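Long-range contacts in putative ABC-transporter ATP-binding protein (Alicyclobacillus acidocaldarius, PDB 1Z47), which probably binds and hydrolyses ATP as the ATPase subunit of a putative sulfate ABC importer: residues Gly247-Trp252 with Ala281-Pro286; Tyr312-Ile317 with Glu326-Ser331; Thr103-Val108 with Ala124-Leu129; Ser52-Ile57 with Val200-Asp205; Arg254-Gly259 with Pro272-Gly277. All coordinates share one frame; numbering follows the deposited sequence.

Contact 1: residues Gly247-Trp252 with Ala281-Pro286; sequences GESNVW and AVVVRP
Strands 250-252 and 281-284 pair antiparallel, and the tightest part is their ladder of backbone bonds. Trp252 and Val282 form one hydrogen-bonded pair, with Val282 N giving to Trp252 O at 2.7 Å, almost head-on to the carbonyl. Asn250 and Val284 form the next. Here Val284 O is gripped twice by one residue: Asn250 N lies 2.9 Å from it and Asn250 ND2 3.1 Å. Both donors stand above the carbonyl plane. CG of Asn250 lies beside its own backbone N (chi1 -74°), which turns the amide back to the strand. Asn250 OD1 accepts from Glu326 N, so both ends of the amide are held. Between these pairs, Val251 CG1 rests against Ala281 CB and Val283 CG2, both at 4.1 Å.

Arg285 belongs to the buried part. Its chain is extended, and NH1 gives to Glu248 O at 3.0 Å, a bent bond of 144°. NH1 also bonds Ile246 O, NH2 bonds Tyr234 O, and the guanidinium makes a cation-pi contact with Tyr234. The looser side is at Gly247 and Glu248, both partly exposed. Glu248 CB meets Pro286 CD at 4.0 Å, and Glu248 packs on Arg182 of the second subunit.

Strand 351-354 continues the sheet beyond 279-284. Helix 240-245 packs on the face with Val251 and Val283, while strand 324-330 touches Asn250 and Pro286.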
# COMPACT_ATOMS: atom_id res chain seq x y z
N GLY B 247 -2.58 -11.54 3.62
CA GLY B 247 -1.37 -12.01 2.97
C GLY B 247 -1.65 -12.10 1.48
O GLY B 247 -2.70 -11.67 1.01
N GLU B 248 -0.72 -12.68 0.74
CA GLU B 248 -0.87 -12.83 -0.69
C GLU B 248 -1.14 -14.29 -0.99
O GLU B 248 -0.74 -15.17 -0.22
CB GLU B 248 0.41 -12.35 -1.37
CG GLU B 248 0.53 -10.82 -1.28
CD GLU B 248 1.88 -10.28 -1.70
OE1 GLU B 248 2.75 -10.13 -0.82
OE2 GLU B 248 2.06 -10.02 -2.91
N SER B 249 -1.82 -14.56 -2.10
CA SER B 249 -2.12 -15.96 -2.41
C SER B 249 -2.43 -16.26 -3.86
O SER B 249 -2.79 -15.38 -4.63
CB SER B 249 -3.29 -16.46 -1.55
OG SER B 249 -4.43 -15.61 -1.67
N ASN B 250 -2.21 -17.51 -4.21
CA ASN B 250 -2.57 -18.03 -5.51
C ASN B 250 -3.76 -18.88 -5.07
O ASN B 250 -3.66 -19.63 -4.10
CB ASN B 250 -1.46 -18.92 -6.08
CG ASN B 250 -0.25 -18.12 -6.55
OD1 ASN B 250 -0.24 -17.56 -7.66
ND2 ASN B 250 0.77 -18.04 -5.71
N VAL B 251 -4.91 -18.72 -5.73
CA VAL B 251 -6.08 -19.49 -5.35
C VAL B 251 -6.64 -20.15 -6.59
O VAL B 251 -6.90 -19.47 -7.60
CB VAL B 251 -7.18 -18.58 -4.73
CG1 VAL B 251 -8.32 -19.43 -4.20
CG2 VAL B 251 -6.57 -17.69 -3.62
N TRP B 252 -6.81 -21.47 -6.55
CA TRP B 252 -7.33 -22.18 -7.70
C TRP B 252 -8.25 -23.29 -7.30
O TRP B 252 -8.17 -23.80 -6.18
CB TRP B 252 -6.21 -22.80 -8.53
CG TRP B 252 -5.07 -21.93 -8.78
CD1 TRP B 252 -3.88 -21.96 -8.12
CD2 TRP B 252 -4.96 -20.91 -9.77
NE1 TRP B 252 -3.03 -21.03 -8.65
CE2 TRP B 252 -3.66 -20.37 -9.66
CE3 TRP B 252 -5.82 -20.40 -10.74
CZ2 TRP B 252 -3.21 -19.34 -10.49
CZ3 TRP B 252 -5.38 -19.37 -11.57
CH2 TRP B 252 -4.08 -18.86 -11.43
N ALA B 281 -10.82 -25.17 -3.10
CA ALA B 281 -9.95 -24.07 -3.50
C ALA B 281 -8.61 -24.42 -2.86
O ALA B 281 -8.54 -24.71 -1.68
CB ALA B 281 -10.45 -22.71 -2.93
N VAL B 282 -7.56 -24.43 -3.66
CA VAL B 282 -6.24 -24.68 -3.11
C VAL B 282 -5.66 -23.26 -2.97
O VAL B 282 -5.74 -22.46 -3.91
CB VAL B 282 -5.35 -25.47 -4.07
CG1 VAL B 282 -4.15 -26.04 -3.33
CG2 VAL B 282 -6.16 -26.54 -4.73
N VAL B 283 -5.11 -22.95 -1.80
CA VAL B 283 -4.51 -21.64 -1.57
C VAL B 283 -3.01 -21.82 -1.30
O VAL B 283 -2.62 -22.52 -0.37
CB VAL B 283 -5.20 -20.92 -0.38
CG1 VAL B 283 -4.61 -19.52 -0.17
CG2 VAL B 283 -6.68 -20.78 -0.67
N VAL B 284 -2.18 -21.21 -2.14
CA VAL B 284 -0.73 -21.34 -1.98
C VAL B 284 -0.10 -19.96 -2.05
O VAL B 284 -0.25 -19.24 -3.04
CB VAL B 284 -0.13 -22.25 -3.11
CG1 VAL B 284 1.40 -22.36 -2.96
CG2 VAL B 284 -0.80 -23.64 -3.08
N ARG B 285 0.61 -19.58 -0.98
CA ARG B 285 1.26 -18.27 -0.95
C ARG B 285 2.47 -18.22 -1.87
O ARG B 285 3.22 -19.18 -1.97
CB ARG B 285 1.60 -17.90 0.50
CG ARG B 285 0.33 -17.77 1.36
CD ARG B 285 0.57 -16.98 2.64
NE ARG B 285 -0.52 -17.09 3.59
CZ ARG B 285 -1.63 -16.37 3.54
NH1 ARG B 285 -1.81 -15.48 2.59
NH2 ARG B 285 -2.55 -16.54 4.48
N PRO B 286 2.67 -17.09 -2.57
CA PRO B 286 3.80 -16.93 -3.50
C PRO B 286 5.18 -17.36 -2.97
O PRO B 286 5.99 -17.90 -3.71
CB PRO B 286 3.76 -15.45 -3.84
CG PRO B 286 2.28 -15.14 -3.81
CD PRO B 286 1.85 -15.87 -2.53

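Contact 2: residues Tyr312-Ile317 with Glu326-Ser331; sequences YSACWI and EVHVPS
Two side-chain pairs carry the contact: Tyr312 with His328, and Trp316 with Glu326. The Tyr312 and His328 rings stack face to face, with centroids 4.1 Å apart and planes at 25°. Tyr312 CE1 sits over the centre of the imidazole, while His328 ND1 lies toward the rim of the phenol ring. Next to them, Glu326 runs extended alongside the Trp316 indole, its CG 3.5 Å from Trp316 NE1.

The second shell fixes these groups. His328 NE2 gives to Glu326 OE2 at 2.8 Å, within the imidazole plane but from above the carboxylate plane. One water accepts from Trp316 NE1 at 2.7 Å and donates to Glu326 OE1. The nearby carboxylate would probably favour a protonated histidine. Tyr312 CG takes the crowded position between backbone N and carbonyl carbon (chi1 72°), which brings its ring over His328; its OH bonds Lys309 NZ. An alanine in place of His328 would probably leave Tyr312 without its stacking partner and Glu326 OE2 without this donor.

The backbone bonds of the pairs Ser313-Val329 and Cys315-Val327 hold the strands together, the straightest from Ser313 N to Val329 O (174°). Ile317 CD1 meets Val327 CG2 on the face opposite His328. The whole is a beta hairpin of strands 312-319 and 324-330, at the edge of a five-stranded antiparallel sheet.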
# COMPACT_ATOMS: atom_id res chain seq x y z
N TYR B 312 12.84 -9.54 -1.96
CA TYR B 312 12.53 -10.73 -2.74
C TYR B 312 12.24 -10.33 -4.17
O TYR B 312 11.96 -9.16 -4.46
CB TYR B 312 11.31 -11.44 -2.14
CG TYR B 312 10.01 -10.70 -2.36
CD1 TYR B 312 9.27 -10.89 -3.54
CD2 TYR B 312 9.54 -9.75 -1.44
CE1 TYR B 312 8.11 -10.15 -3.80
CE2 TYR B 312 8.37 -9.00 -1.70
CZ TYR B 312 7.67 -9.21 -2.88
OH TYR B 312 6.54 -8.47 -3.17
N SER B 313 12.31 -11.31 -5.07
CA SER B 313 12.03 -11.09 -6.47
C SER B 313 10.67 -11.76 -6.77
O SER B 313 10.43 -12.91 -6.38
CB SER B 313 13.13 -11.71 -7.33
OG SER B 313 12.90 -11.48 -8.72
N ALA B 314 9.80 -11.03 -7.45
CA ALA B 314 8.50 -11.58 -7.79
C ALA B 314 8.60 -12.23 -9.16
O ALA B 314 9.12 -11.62 -10.11
CB ALA B 314 7.43 -10.48 -7.80
N CYS B 315 8.12 -13.45 -9.26
CA CYS B 315 8.16 -14.14 -10.53
C CYS B 315 6.79 -14.69 -10.94
O CYS B 315 6.17 -15.46 -10.21
CB CYS B 315 9.18 -15.29 -10.45
SG CYS B 315 9.50 -16.07 -12.05
N TRP B 316 6.31 -14.25 -12.10
CA TRP B 316 5.03 -14.73 -12.62
C TRP B 316 5.30 -15.81 -13.68
O TRP B 316 6.11 -15.61 -14.59
CB TRP B 316 4.24 -13.58 -13.24
CG TRP B 316 3.67 -12.65 -12.19
CD1 TRP B 316 2.48 -12.78 -11.52
CD2 TRP B 316 4.32 -11.50 -11.63
NE1 TRP B 316 2.35 -11.79 -10.57
CE2 TRP B 316 3.47 -10.99 -10.62
CE3 TRP B 316 5.54 -10.85 -11.88
CZ2 TRP B 316 3.80 -9.86 -9.85
CZ3 TRP B 316 5.88 -9.73 -11.11
CH2 TRP B 316 5.00 -9.25 -10.11
N ILE B 317 4.63 -16.95 -13.52
CA ILE B 317 4.77 -18.08 -14.46
C ILE B 317 3.40 -18.60 -14.92
O ILE B 317 2.41 -18.53 -14.18
CB ILE B 317 5.54 -19.24 -13.80
CG1 ILE B 317 4.80 -19.69 -12.55
CG2 ILE B 317 6.97 -18.79 -13.47
CD1 ILE B 317 5.39 -20.90 -11.86
N GLU B 326 1.92 -16.48 -9.14
CA GLU B 326 2.88 -15.50 -8.65
C GLU B 326 3.71 -16.23 -7.60
O GLU B 326 3.19 -16.84 -6.68
CB GLU B 326 2.21 -14.28 -8.00
CG GLU B 326 3.27 -13.26 -7.51
CD GLU B 326 2.68 -11.96 -6.95
OE1 GLU B 326 1.48 -11.70 -7.17
OE2 GLU B 326 3.43 -11.21 -6.31
N VAL B 327 5.02 -16.16 -7.78
CA VAL B 327 5.95 -16.82 -6.88
C VAL B 327 6.96 -15.79 -6.37
O VAL B 327 7.38 -14.91 -7.11
CB VAL B 327 6.73 -17.95 -7.63
CG1 VAL B 327 7.79 -18.57 -6.69
CG2 VAL B 327 5.74 -19.02 -8.15
N HIS B 328 7.35 -15.92 -5.10
CA HIS B 328 8.33 -15.02 -4.52
C HIS B 328 9.63 -15.78 -4.25
O HIS B 328 9.64 -16.70 -3.44
CB HIS B 328 7.79 -14.40 -3.22
CG HIS B 328 6.68 -13.41 -3.43
ND1 HIS B 328 6.04 -12.76 -2.40
CD2 HIS B 328 6.12 -12.95 -4.58
CE1 HIS B 328 5.14 -11.94 -2.90
NE2 HIS B 328 5.16 -12.03 -4.21
N VAL B 329 10.71 -15.41 -4.93
CA VAL B 329 11.99 -16.10 -4.69
C VAL B 329 12.96 -15.16 -3.97
O VAL B 329 12.89 -13.95 -4.16
CB VAL B 329 12.63 -16.58 -6.00
CG1 VAL B 329 11.67 -17.52 -6.73
CG2 VAL B 329 12.96 -15.40 -6.89
N PRO B 330 13.87 -15.70 -3.14
CA PRO B 330 14.85 -14.89 -2.40
C PRO B 330 15.64 -13.89 -3.25
O PRO B 330 15.90 -14.13 -4.43
CB PRO B 330 15.76 -15.94 -1.76
CG PRO B 330 15.67 -17.10 -2.71
CD PRO B 330 14.19 -17.14 -3.01
N SER B 331 16.00 -12.75 -2.66
CA SER B 331 16.77 -11.73 -3.38
C SER B 331 17.99 -12.37 -4.03
O SER B 331 18.43 -11.95 -5.11
CB SER B 331 17.22 -10.63 -2.43
OG SER B 331 16.11 -9.96 -1.85
O HOH W 1 -0.03 -11.34 -9.47

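Contact 3: residues Thr103-Val108 with Ala124-Leu129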
# COMPACT_ATOMS: atom_id res chain seq x y z
N THR B 103 -5.06 28.28 16.60
CA THR B 103 -3.70 27.77 16.66
C THR B 103 -3.77 26.29 17.08
O THR B 103 -4.81 25.78 17.51
CB THR B 103 -2.86 28.50 17.70
OG1 THR B 103 -3.51 28.40 18.98
CG2 THR B 103 -2.67 29.97 17.30
N VAL B 104 -2.64 25.63 16.94
CA VAL B 104 -2.49 24.26 17.32
C VAL B 104 -2.87 24.16 18.79
O VAL B 104 -3.70 23.32 19.17
CB VAL B 104 -1.05 23.84 17.09
CG1 VAL B 104 -0.76 22.49 17.78
CG2 VAL B 104 -0.80 23.75 15.56
N TYR B 105 -2.33 25.05 19.61
CA TYR B 105 -2.65 25.02 21.04
C TYR B 105 -4.15 25.04 21.30
O TYR B 105 -4.68 24.28 22.12
CB TYR B 105 -2.02 26.23 21.76
CG TYR B 105 -2.31 26.27 23.25
CD1 TYR B 105 -1.34 25.88 24.18
CD2 TYR B 105 -3.55 26.69 23.73
CE1 TYR B 105 -1.60 25.93 25.55
CE2 TYR B 105 -3.81 26.74 25.09
CZ TYR B 105 -2.83 26.35 26.00
OH TYR B 105 -3.09 26.40 27.35
N ASP B 106 -4.85 25.94 20.63
CA ASP B 106 -6.28 26.06 20.87
C ASP B 106 -7.08 24.92 20.28
O ASP B 106 -8.12 24.55 20.83
CB ASP B 106 -6.79 27.41 20.38
CG ASP B 106 -6.32 28.54 21.26
OD1 ASP B 106 -5.91 28.27 22.40
OD2 ASP B 106 -6.38 29.71 20.82
N ASN B 107 -6.60 24.35 19.18
CA ASN B 107 -7.28 23.21 18.57
C ASN B 107 -7.26 22.06 19.55
O ASN B 107 -8.27 21.39 19.75
CB ASN B 107 -6.56 22.78 17.29
CG ASN B 107 -7.24 23.28 16.04
OD1 ASN B 107 -8.24 22.72 15.60
ND2 ASN B 107 -6.71 24.36 15.48
N VAL B 108 -6.10 21.85 20.18
CA VAL B 108 -5.91 20.77 21.14
C VAL B 108 -6.59 20.96 22.50
O VAL B 108 -6.96 19.97 23.14
CB VAL B 108 -4.41 20.50 21.38
CG1 VAL B 108 -4.21 19.59 22.59
CG2 VAL B 108 -3.80 19.84 20.15
N ALA B 124 -1.78 22.72 31.52
CA ALA B 124 -0.77 21.69 31.74
C ALA B 124 -1.06 20.44 30.90
O ALA B 124 -0.14 19.78 30.41
CB ALA B 124 -0.71 21.31 33.26
N ARG B 125 -2.34 20.13 30.74
CA ARG B 125 -2.78 18.95 29.97
C ARG B 125 -2.37 19.17 28.52
O ARG B 125 -1.80 18.29 27.86
CB ARG B 125 -4.31 18.86 30.04
CG ARG B 125 -4.95 17.47 30.22
CD ARG B 125 -4.82 16.53 29.04
NE ARG B 125 -3.80 15.50 29.27
CZ ARG B 125 -3.90 14.23 28.86
NH1 ARG B 125 -4.98 13.82 28.21
NH2 ARG B 125 -2.91 13.38 29.09
N VAL B 126 -2.66 20.37 28.01
CA VAL B 126 -2.33 20.69 26.62
C VAL B 126 -0.84 20.66 26.36
O VAL B 126 -0.37 20.02 25.41
CB VAL B 126 -2.90 22.06 26.23
CG1 VAL B 126 -2.42 22.47 24.80
CG2 VAL B 126 -4.41 21.98 26.30
N ARG B 127 -0.06 21.31 27.22
CA ARG B 127 1.37 21.32 27.03
C ARG B 127 1.92 19.93 27.08
O ARG B 127 2.90 19.60 26.40
CB ARG B 127 2.03 22.23 28.07
CG ARG B 127 1.48 23.65 27.96
CD ARG B 127 2.25 24.68 28.76
NE ARG B 127 1.58 25.98 28.67
CZ ARG B 127 1.46 26.70 27.56
NH1 ARG B 127 1.98 26.28 26.41
NH2 ARG B 127 0.79 27.85 27.59
N GLU B 128 1.27 19.10 27.89
CA GLU B 128 1.66 17.71 28.06
C GLU B 128 1.54 16.99 26.71
O GLU B 128 2.48 16.36 26.25
CB GLU B 128 0.73 17.03 29.07
CG GLU B 128 1.15 15.62 29.48
CD GLU B 128 0.00 14.77 30.04
OE1 GLU B 128 -0.83 15.29 30.82
OE2 GLU B 128 -0.05 13.57 29.70
N LEU B 129 0.36 17.10 26.10
CA LEU B 129 0.10 16.46 24.82
C LEU B 129 1.01 16.98 23.70
O LEU B 129 1.56 16.20 22.92
CB LEU B 129 -1.37 16.65 24.44
CG LEU B 129 -2.34 15.86 25.31
CD1 LEU B 129 -3.77 16.32 25.05
CD2 LEU B 129 -2.17 14.38 25.03
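Apolar packing carries most of this crossing of helices 104-108 and 124-129, whose short axes approach to 9.9 Å at 114°. Val126 is the central residue. Its CG1 lies anti to the backbone N (chi1 174°) and reaches both Tyr105 and Val108. The two valines lie side by side and point opposite ways, with their CG1 atoms 4.0 Å apart. Val108 CG1 also meets Leu129 CD1 at 4.1 Å.

A CH-pi contact adds to this. Val126 CG1 stands over one face of the Tyr105 ring, 3.9 Å from its centroid and displaced toward CD1 and CE1. The Tyr105 ring swings out because its CG is anti to the backbone N.

The third kind is packing of a flat charged group. Tyr105 CE1 lies over one face of the Arg127 guanidinium, 3.7 Å from NH2, with the planes 42° apart. Arg127 NH2 also has a long, weak ion pair with Asp123. An alanine at Tyr105 would probably cost Val126 its aromatic cover and Arg127 the ring against its guanidinium face.

None of the polar bonds joins the two segments. Thr103, at the N-cap, caps its own helix. The helices therefore meet through shape and dispersion, with the buried valines and Leu129 on the inner side and Arg127 at the exposed margin.

Contact 4: residues Ser52-Ile57 with Val200-Asp205; sequences SGKTTI and VFVTHD
Lys54 points its CB from the start of helix 54-57 toward strand 200-203. CG takes the crowded place between backbone N and carbonyl carbon (chi1 66°) and meets Val202 CG1 at 3.9 Å. The chain then runs straight. CD passes the same methyl and comes to 3.6 Å from Thr203 O. CE makes the closest contacts: it is 3.5 Å from Thr203 O, 3.7 Å from Val202 CG1 and 4.1 Å from His204 CB. At chi4 (-67°) the chain bends, and NZ curls back to give weak hydrogen bonds to Gly48 O and Pro49 O. The ammonium is thus weakly bonded to its own loop, while the strand touches the aliphatic part.

Val202 crosses the lysine at about a right angle and uses both methyls. CG1 faces the side chain and also Thr55 OG1. CG2 sits 3.6 Å from Lys54 O. Thr203 points away, and its OG1 accepts from Asp205 N in an ST turn and bonds Glu208. His204 ND1 bonds Thr178 OG1 of the second subunit.

Gly53, at the helix N-cap, has a positive phi of 104° that suits glycine. The sequence and the strand-loop-helix shape fit a P-loop, the Walker A motif of ABC ATPases. Lys54 probably contacts the phosphates of bound ATP, as Walker A lysines do, and His204, just after strand 198-203, is consistent with the switch (H-loop) histidine.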
# COMPACT_ATOMS: atom_id res chain seq x y z
N SER B 52 -18.28 -3.69 3.54
CA SER B 52 -18.39 -4.96 4.25
C SER B 52 -18.99 -4.83 5.65
O SER B 52 -19.18 -5.84 6.33
CB SER B 52 -17.01 -5.58 4.39
OG SER B 52 -16.17 -4.72 5.17
N GLY B 53 -19.28 -3.60 6.07
CA GLY B 53 -19.80 -3.39 7.41
C GLY B 53 -18.76 -2.82 8.38
O GLY B 53 -19.10 -2.43 9.51
N LYS B 54 -17.49 -2.76 7.96
CA LYS B 54 -16.45 -2.24 8.85
C LYS B 54 -16.66 -0.79 9.27
O LYS B 54 -16.42 -0.43 10.44
CB LYS B 54 -15.04 -2.41 8.21
CG LYS B 54 -14.76 -1.59 6.92
CD LYS B 54 -13.43 -2.05 6.31
CE LYS B 54 -12.87 -1.13 5.21
NZ LYS B 54 -13.71 -1.12 4.00
N THR B 55 -17.08 0.07 8.35
CA THR B 55 -17.28 1.48 8.70
C THR B 55 -18.53 1.65 9.58
O THR B 55 -18.52 2.40 10.58
CB THR B 55 -17.39 2.34 7.42
OG1 THR B 55 -16.16 2.22 6.69
CG2 THR B 55 -17.60 3.82 7.76
N THR B 56 -19.59 0.93 9.24
CA THR B 56 -20.83 0.99 10.02
C THR B 56 -20.51 0.59 11.46
O THR B 56 -20.98 1.24 12.39
CB THR B 56 -21.89 0.05 9.43
OG1 THR B 56 -22.10 0.41 8.05
CG2 THR B 56 -23.23 0.18 10.20
N ILE B 57 -19.71 -0.46 11.64
CA ILE B 57 -19.32 -0.92 12.98
C ILE B 57 -18.59 0.20 13.74
O ILE B 57 -18.92 0.50 14.90
CB ILE B 57 -18.42 -2.18 12.91
CG1 ILE B 57 -19.28 -3.40 12.51
CG2 ILE B 57 -17.69 -2.39 14.24
CD1 ILE B 57 -18.50 -4.71 12.41
N VAL B 200 -9.61 1.39 17.90
CA VAL B 200 -10.21 0.63 16.80
C VAL B 200 -10.02 1.46 15.52
O VAL B 200 -10.32 2.66 15.51
CB VAL B 200 -11.73 0.41 16.98
CG1 VAL B 200 -12.23 -0.64 15.96
CG2 VAL B 200 -12.04 -0.06 18.41
N PHE B 201 -9.55 0.84 14.44
CA PHE B 201 -9.38 1.59 13.20
C PHE B 201 -9.95 0.78 12.04
O PHE B 201 -10.04 -0.44 12.12
CB PHE B 201 -7.90 1.93 12.97
CG PHE B 201 -7.02 0.73 12.74
CD1 PHE B 201 -6.72 0.31 11.44
CD2 PHE B 201 -6.45 0.05 13.82
CE1 PHE B 201 -5.86 -0.77 11.23
CE2 PHE B 201 -5.60 -1.02 13.63
CZ PHE B 201 -5.30 -1.44 12.33
N VAL B 202 -10.36 1.48 11.00
CA VAL B 202 -10.96 0.86 9.82
C VAL B 202 -9.91 0.78 8.72
O VAL B 202 -9.10 1.70 8.57
CB VAL B 202 -12.16 1.72 9.34
CG1 VAL B 202 -12.51 1.39 7.89
CG2 VAL B 202 -13.38 1.46 10.27
N THR B 203 -9.91 -0.32 7.97
CA THR B 203 -8.93 -0.46 6.89
C THR B 203 -9.28 -1.55 5.87
O THR B 203 -9.89 -2.57 6.19
CB THR B 203 -7.52 -0.73 7.47
OG1 THR B 203 -6.56 -0.73 6.40
CG2 THR B 203 -7.47 -2.06 8.16
N HIS B 204 -8.91 -1.31 4.61
CA HIS B 204 -9.15 -2.30 3.57
C HIS B 204 -7.79 -2.85 3.12
O HIS B 204 -7.70 -3.61 2.14
CB HIS B 204 -9.92 -1.68 2.40
CG HIS B 204 -9.29 -0.43 1.84
ND1 HIS B 204 -8.09 -0.45 1.16
CD2 HIS B 204 -9.70 0.86 1.85
CE1 HIS B 204 -7.79 0.78 0.77
NE2 HIS B 204 -8.75 1.59 1.18
N ASP B 205 -6.75 -2.50 3.87
CA ASP B 205 -5.35 -2.90 3.59
C ASP B 205 -4.87 -3.95 4.61
O ASP B 205 -4.52 -3.62 5.74
CB ASP B 205 -4.44 -1.67 3.68
CG ASP B 205 -3.00 -1.98 3.26
OD1 ASP B 205 -2.61 -3.17 3.25
OD2 ASP B 205 -2.27 -1.01 2.95

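Contact 5: residues Arg254-Gly259 with Pro272-Gly277; sequences RAVQNG and PAVSEG
The carboxylate of Glu276 is the flat group that carries this contact, and two successive backbone N-H groups meet its oxygens. OE1 accepts from Asn258 N at 2.7 Å on its syn lone pair. OE2 accepts from Gly259 N at 2.8 Å, but there the donor stands 26° above the carboxylate plane. This clasps the turn after strand 254-255, in the small beta domain assigned to the CysA C-terminal regulatory family.

The glutamate chain makes this possible by bending at chi2 (-67°), which folds its tip back onto the turn. Asn258 and Gly259 both have positive phi, and their N-H groups both reach the carboxylate. The two bonds would probably stabilise the negative charge of the carboxylate. They lie at an exposed surface.

Next to them Val256 is buried. It crosses Glu276 at about a right angle, and its CG1 comes to 3.7 Å from Glu276 OE2. Val256 also packs on Val280 of strand 279-284 and Ile261 of strand 260-262. Its CG2 touches Val274 CG1 at 4.0 Å. The pairing of the two segments is completed by Gly277 N, which gives to Val256 O at 2.9 Å with an N-H...O angle of 157°.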
# COMPACT_ATOMS: atom_id res chain seq x y z
N ARG B 254 -9.73 -27.13 -7.72
CA ARG B 254 -9.29 -28.47 -8.10
C ARG B 254 -10.41 -29.38 -7.67
O ARG B 254 -11.15 -29.06 -6.73
CB ARG B 254 -7.99 -28.90 -7.36
CG ARG B 254 -6.71 -28.20 -7.81
CD ARG B 254 -6.27 -28.53 -9.20
NE ARG B 254 -4.98 -27.90 -9.52
CZ ARG B 254 -4.83 -26.69 -10.07
NH1 ARG B 254 -5.89 -25.94 -10.37
NH2 ARG B 254 -3.62 -26.23 -10.35
N ALA B 255 -10.58 -30.49 -8.38
CA ALA B 255 -11.63 -31.45 -8.04
C ALA B 255 -10.91 -32.59 -7.31
O ALA B 255 -9.82 -32.97 -7.70
CB ALA B 255 -12.32 -32.00 -9.31
N VAL B 256 -11.53 -33.12 -6.28
CA VAL B 256 -10.92 -34.20 -5.53
C VAL B 256 -11.13 -35.56 -6.20
O VAL B 256 -12.25 -35.88 -6.61
CB VAL B 256 -11.53 -34.27 -4.13
CG1 VAL B 256 -10.92 -35.41 -3.35
CG2 VAL B 256 -11.36 -32.93 -3.43
N GLN B 257 -10.06 -36.34 -6.35
CA GLN B 257 -10.18 -37.69 -6.92
C GLN B 257 -9.12 -38.54 -6.22
O GLN B 257 -7.97 -38.11 -6.06
CB GLN B 257 -9.96 -37.66 -8.44
CG GLN B 257 -10.48 -38.92 -9.16
CD GLN B 257 -10.46 -38.76 -10.68
OE1 GLN B 257 -9.93 -37.79 -11.20
NE2 GLN B 257 -11.04 -39.72 -11.39
N ASN B 258 -9.52 -39.73 -5.76
CA ASN B 258 -8.63 -40.64 -5.03
C ASN B 258 -8.07 -39.95 -3.78
O ASN B 258 -6.88 -40.12 -3.45
CB ASN B 258 -7.49 -41.10 -5.94
CG ASN B 258 -7.99 -41.70 -7.23
OD1 ASN B 258 -8.91 -42.52 -7.22
ND2 ASN B 258 -7.40 -41.29 -8.36
N GLY B 259 -8.93 -39.18 -3.10
CA GLY B 259 -8.55 -38.46 -1.89
C GLY B 259 -7.43 -37.42 -2.01
O GLY B 259 -6.76 -37.11 -1.02
N PRO B 272 -10.16 -36.44 4.56
CA PRO B 272 -11.19 -37.44 4.28
C PRO B 272 -12.64 -36.96 4.39
O PRO B 272 -13.53 -37.61 3.84
CB PRO B 272 -10.86 -38.57 5.26
CG PRO B 272 -10.17 -37.87 6.38
CD PRO B 272 -9.28 -36.90 5.66
N ALA B 273 -12.87 -35.83 5.05
CA ALA B 273 -14.23 -35.28 5.19
C ALA B 273 -14.74 -34.60 3.92
O ALA B 273 -15.90 -34.22 3.82
CB ALA B 273 -14.30 -34.30 6.36
N VAL B 274 -13.84 -34.40 2.97
CA VAL B 274 -14.22 -33.80 1.71
C VAL B 274 -14.51 -34.98 0.80
O VAL B 274 -13.65 -35.87 0.62
CB VAL B 274 -13.09 -32.98 1.11
CG1 VAL B 274 -13.61 -32.28 -0.16
CG2 VAL B 274 -12.54 -32.00 2.14
N SER B 275 -15.70 -34.99 0.21
CA SER B 275 -16.12 -36.08 -0.68
C SER B 275 -15.45 -36.17 -2.03
O SER B 275 -15.02 -35.16 -2.61
CB SER B 275 -17.63 -35.99 -0.91
OG SER B 275 -18.32 -35.95 0.31
N GLU B 276 -15.35 -37.40 -2.56
CA GLU B 276 -14.79 -37.61 -3.89
C GLU B 276 -15.64 -36.78 -4.86
O GLU B 276 -16.86 -36.71 -4.71
CB GLU B 276 -14.89 -39.09 -4.29
CG GLU B 276 -13.84 -39.99 -3.67
CD GLU B 276 -12.45 -39.67 -4.19
OE1 GLU B 276 -12.16 -40.05 -5.36
OE2 GLU B 276 -11.66 -39.04 -3.45
N GLY B 277 -15.00 -36.16 -5.85
CA GLY B 277 -15.74 -35.39 -6.84
C GLY B 277 -16.13 -33.96 -6.49
O GLY B 277 -16.56 -33.20 -7.35

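In the fold
Contacts 3 and 4 belong to the ATPase part, contacts 1, 2 and 5 to the C-terminal beta part. Contact 4 lies nearest the chain centre, about 8 Å from it centre to centre, and is buried; contact 3 is buried too, but about 30 Å out. Both join segments by side-chain packing. Contacts 1 and 2 are partly buried strand ladders built on backbone bonds. They touch directly, with a probable hydrogen bond between Pro286 O and His328 N. Contact 5 is a surface turn held by a carboxylate. It shares strand 250-255 with contact 1, and Arg254 CG packs on Val282 CG2. Contacts 3 and 5 have centres about 64 Å apart.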